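Local structure of hypothetical protein TTHA0068 (Thermus thermophilus, 2CWY) at residues A[36-41]-A[75-80]. The protein is of unknown function and is a small, all-helical protein with a DUF309 domain. Numbering follows the deposited sequence.
Sequences RRLLQG and PLMGLD
L76 O, the carbonyl oxygen that L38 CD2 touches at 3.4 Å, takes its hydrogen bond from L79 N at 3.0 Å. The return bond, L76 N to L79 O at 3.1 Å, closes the two ends of a type I' turn, with M77 and G78 at its corners, both at positive phi. This turn lies in the loop between helices 59-69 and 81-92, and L38 reaches out to it from helix 33-53. CG anti to the backbone N (chi1 170°) carries the L38 branch toward the turn, and chi2 of 73° sets CD2 among L76 O, the L76 side chain and M77, where M77 CG is 3.6 Å from L38 CD2. Nearer the helix, L38 CB meets L76 CD2 at 3.9 Å, while the other methyl, L38 CD1, faces L79 CD2 more loosely at 4.3 Å. M77, a selenomethionine, slides past L38 in the opposite direction. It crosses L39 at about a right angle, and M77 SE lies 4.0 Å from L39 CG. W5 of helix 5-13 touches both L39 and L79, and L39 also packs on helix 17-30, which joins the contact to both helices. The side-chain contacts are all apolar, with one methyl also against a carbonyl oxygen: the turn supplies its own backbone bonds, and L76, M77 and L79 rest on buried L38 and L39 through van der Waals contact.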
ATOM      1  N   ARG A  36       1.125  11.200   4.067  1.00 11.38           N
ATOM      2  CA  ARG A  36       2.334  10.410   4.278  1.00 10.15           C
ATOM      3  C   ARG A  36       1.944   9.055   4.870  1.00 10.39           C
ATOM      4  O   ARG A  36       2.490   8.018   4.492  1.00  9.14           O
ATOM      5  CB  ARG A  36       3.330  11.149   5.204  1.00 10.11           C
ATOM      6  CG  ARG A  36       4.783  10.640   5.115  1.00 12.44           C
ATOM      7  CD  ARG A  36       5.709  11.294   6.165  1.00 14.85           C
ATOM      8  NE  ARG A  36       7.080  10.776   6.111  1.00 17.00           N
ATOM      9  CZ  ARG A  36       8.043  11.253   5.323  1.00 18.48           C
ATOM     10  NH1 ARG A  36       7.806  12.277   4.516  1.00 19.23           N
ATOM     11  NH2 ARG A  36       9.250  10.696   5.333  1.00 19.28           N
ATOM     12  N   ARG A  37       0.970   9.050   5.776  1.00  9.40           N
ATOM     13  CA  ARG A  37       0.540   7.796   6.377  1.00 10.53           C
ATOM     14  C   ARG A  37      -0.072   6.885   5.312  1.00 10.05           C
ATOM     15  O   ARG A  37       0.223   5.687   5.248  1.00  9.84           O
ATOM     16  CB  ARG A  37      -0.472   8.072   7.500  1.00 11.41           C
ATOM     17  CG  ARG A  37       0.187   8.508   8.811  1.00 14.56           C
ATOM     18  CD  ARG A  37      -0.853   9.030   9.787  1.00 17.86           C
ATOM     19  NE  ARG A  37      -1.915   8.054  10.009  1.00 21.83           N
ATOM     20  CZ  ARG A  37      -3.134   8.375  10.426  1.00 24.21           C
ATOM     21  NH1 ARG A  37      -3.435   9.646  10.665  1.00 24.99           N
ATOM     22  NH2 ARG A  37      -4.051   7.430  10.586  1.00 25.70           N
ATOM     23  N   LEU A  38      -0.921   7.461   4.468  1.00  9.01           N
ATOM     24  CA  LEU A  38      -1.546   6.690   3.417  1.00  8.76           C
ATOM     25  C   LEU A  38      -0.497   6.067   2.501  1.00  8.55           C
ATOM     26  O   LEU A  38      -0.561   4.880   2.200  1.00  9.05           O
ATOM     27  CB  LEU A  38      -2.473   7.571   2.593  1.00  9.52           C
ATOM     28  CG  LEU A  38      -2.979   6.867   1.333  1.00 10.58           C
ATOM     29  CD1 LEU A  38      -4.002   5.798   1.714  1.00 11.25           C
ATOM     30  CD2 LEU A  38      -3.576   7.870   0.412  1.00 12.40           C
ATOM     31  N   LEU A  39       0.469   6.868   2.051  1.00  8.53           N
ATOM     32  CA  LEU A  39       1.507   6.354   1.151  1.00  9.08           C
ATOM     33  C   LEU A  39       2.311   5.221   1.788  1.00  9.73           C
ATOM     34  O   LEU A  39       2.556   4.186   1.153  1.00  9.18           O
ATOM     35  CB  LEU A  39       2.421   7.504   0.698  1.00  8.88           C
ATOM     36  CG  LEU A  39       1.711   8.490  -0.247  1.00  9.18           C
ATOM     37  CD1 LEU A  39       2.433   9.825  -0.255  1.00  9.50           C
ATOM     38  CD2 LEU A  39       1.648   7.897  -1.659  1.00  8.62           C
ATOM     39  N   GLN A  40       2.700   5.387   3.047  1.00 10.20           N
ATOM     40  CA  GLN A  40       3.454   4.334   3.702  1.00 10.32           C
ATOM     41  C   GLN A  40       2.602   3.079   3.906  1.00  9.29           C
ATOM     42  O   GLN A  40       3.114   1.977   3.842  1.00  8.01           O
ATOM     43  CB  GLN A  40       4.005   4.807   5.038  1.00 10.57           C
ATOM     44  CG  GLN A  40       5.144   3.916   5.517  1.00 14.75           C
ATOM     45  CD  GLN A  40       5.921   4.540   6.644  1.00 16.84           C
ATOM     46  OE1 GLN A  40       5.339   4.995   7.628  1.00 16.70           O
ATOM     47  NE2 GLN A  40       7.241   4.567   6.513  1.00 15.60           N
ATOM     48  N   GLY A  41       1.306   3.259   4.146  1.00  9.56           N
ATOM     49  CA  GLY A  41       0.416   2.124   4.332  1.00  9.36           C
ATOM     50  C   GLY A  41       0.314   1.301   3.056  1.00  9.81           C
ATOM     51  O   GLY A  41       0.397   0.074   3.091  1.00  8.70           O
ATOM     52  N   PRO A  75     -12.283   7.935   0.539  1.00 15.39           N
ATOM     53  CA  PRO A  75     -10.933   7.835  -0.016  1.00 14.55           C
ATOM     54  C   PRO A  75     -10.022   8.966   0.438  1.00 14.36           C
ATOM     55  O   PRO A  75     -10.456   9.910   1.112  1.00 13.20           O
ATOM     56  CB  PRO A  75     -11.180   7.861  -1.520  1.00 15.52           C
ATOM     57  CG  PRO A  75     -12.378   8.767  -1.645  1.00 16.71           C
ATOM     58  CD  PRO A  75     -13.264   8.251  -0.519  1.00 16.21           C
ATOM     59  N   LEU A  76      -8.750   8.852   0.077  1.00 11.90           N
ATOM     60  CA  LEU A  76      -7.757   9.866   0.398  1.00 12.80           C
ATOM     61  C   LEU A  76      -6.781   9.875  -0.770  1.00 12.25           C
ATOM     62  O   LEU A  76      -6.371   8.816  -1.260  1.00 13.44           O
ATOM     63  CB  LEU A  76      -7.032   9.532   1.704  1.00 14.37           C
ATOM     64  CG  LEU A  76      -6.041  10.577   2.208  1.00 15.62           C
ATOM     65  CD1 LEU A  76      -6.771  11.893   2.480  1.00 18.03           C
ATOM     66  CD2 LEU A  76      -5.362  10.063   3.462  1.00 16.34           C
HETATM   67  N   MSE A  77      -6.432  11.075  -1.226  1.00 11.49           N
HETATM   68  CA  MSE A  77      -5.515  11.251  -2.353  1.00 13.85           C
HETATM   69  C   MSE A  77      -6.072  10.635  -3.635  1.00 14.20           C
HETATM   70  O   MSE A  77      -5.321  10.359  -4.563  1.00 14.61           O
HETATM   71  CB  MSE A  77      -4.148  10.621  -2.048  1.00 15.54           C
HETATM   72  CG  MSE A  77      -3.420  11.206  -0.860  1.00 19.10           C
HETATM   73 SE   MSE A  77      -1.545  10.660  -0.870  1.00 22.98          SE
HETATM   74  CE  MSE A  77      -0.903  11.887  -2.220  1.00 23.90           C
ATOM     75  N   GLY A  78      -7.386  10.418  -3.672  1.00 15.13           N
ATOM     76  CA  GLY A  78      -8.024   9.838  -4.843  1.00 15.63           C
ATOM     77  C   GLY A  78      -7.993   8.320  -4.863  1.00 15.34           C
ATOM     78  O   GLY A  78      -8.292   7.700  -5.889  1.00 16.30           O
ATOM     79  N   LEU A  79      -7.654   7.720  -3.724  1.00 11.73           N
ATOM     80  CA  LEU A  79      -7.565   6.266  -3.595  1.00 12.18           C
ATOM     81  C   LEU A  79      -8.535   5.648  -2.577  1.00 11.19           C
ATOM     82  O   LEU A  79      -8.647   6.116  -1.446  1.00 10.77           O
ATOM     83  CB  LEU A  79      -6.136   5.865  -3.185  1.00 10.45           C
ATOM     84  CG  LEU A  79      -5.937   4.374  -2.875  1.00 11.19           C
ATOM     85  CD1 LEU A  79      -6.095   3.560  -4.155  1.00 12.06           C
ATOM     86  CD2 LEU A  79      -4.563   4.161  -2.257  1.00  9.37           C
ATOM     87  N   ASP A  80      -9.235   4.596  -2.987  1.00 10.66           N
ATOM     88  CA  ASP A  80     -10.126   3.881  -2.074  1.00 11.85           C
ATOM     89  C   ASP A  80      -9.230   2.839  -1.395  1.00 12.03           C
ATOM     90  O   ASP A  80      -9.216   1.666  -1.776  1.00 10.63           O
ATOM     91  CB  ASP A  80     -11.241   3.183  -2.858  1.00 13.77           C
ATOM     92  CG  ASP A  80     -12.192   2.401  -1.962  1.00 15.99           C
ATOM     93  OD1 ASP A  80     -11.934   2.296  -0.740  1.00 14.95           O
ATOM     94  OD2 ASP A  80     -13.201   1.885  -2.494  1.00 15.82           O
TER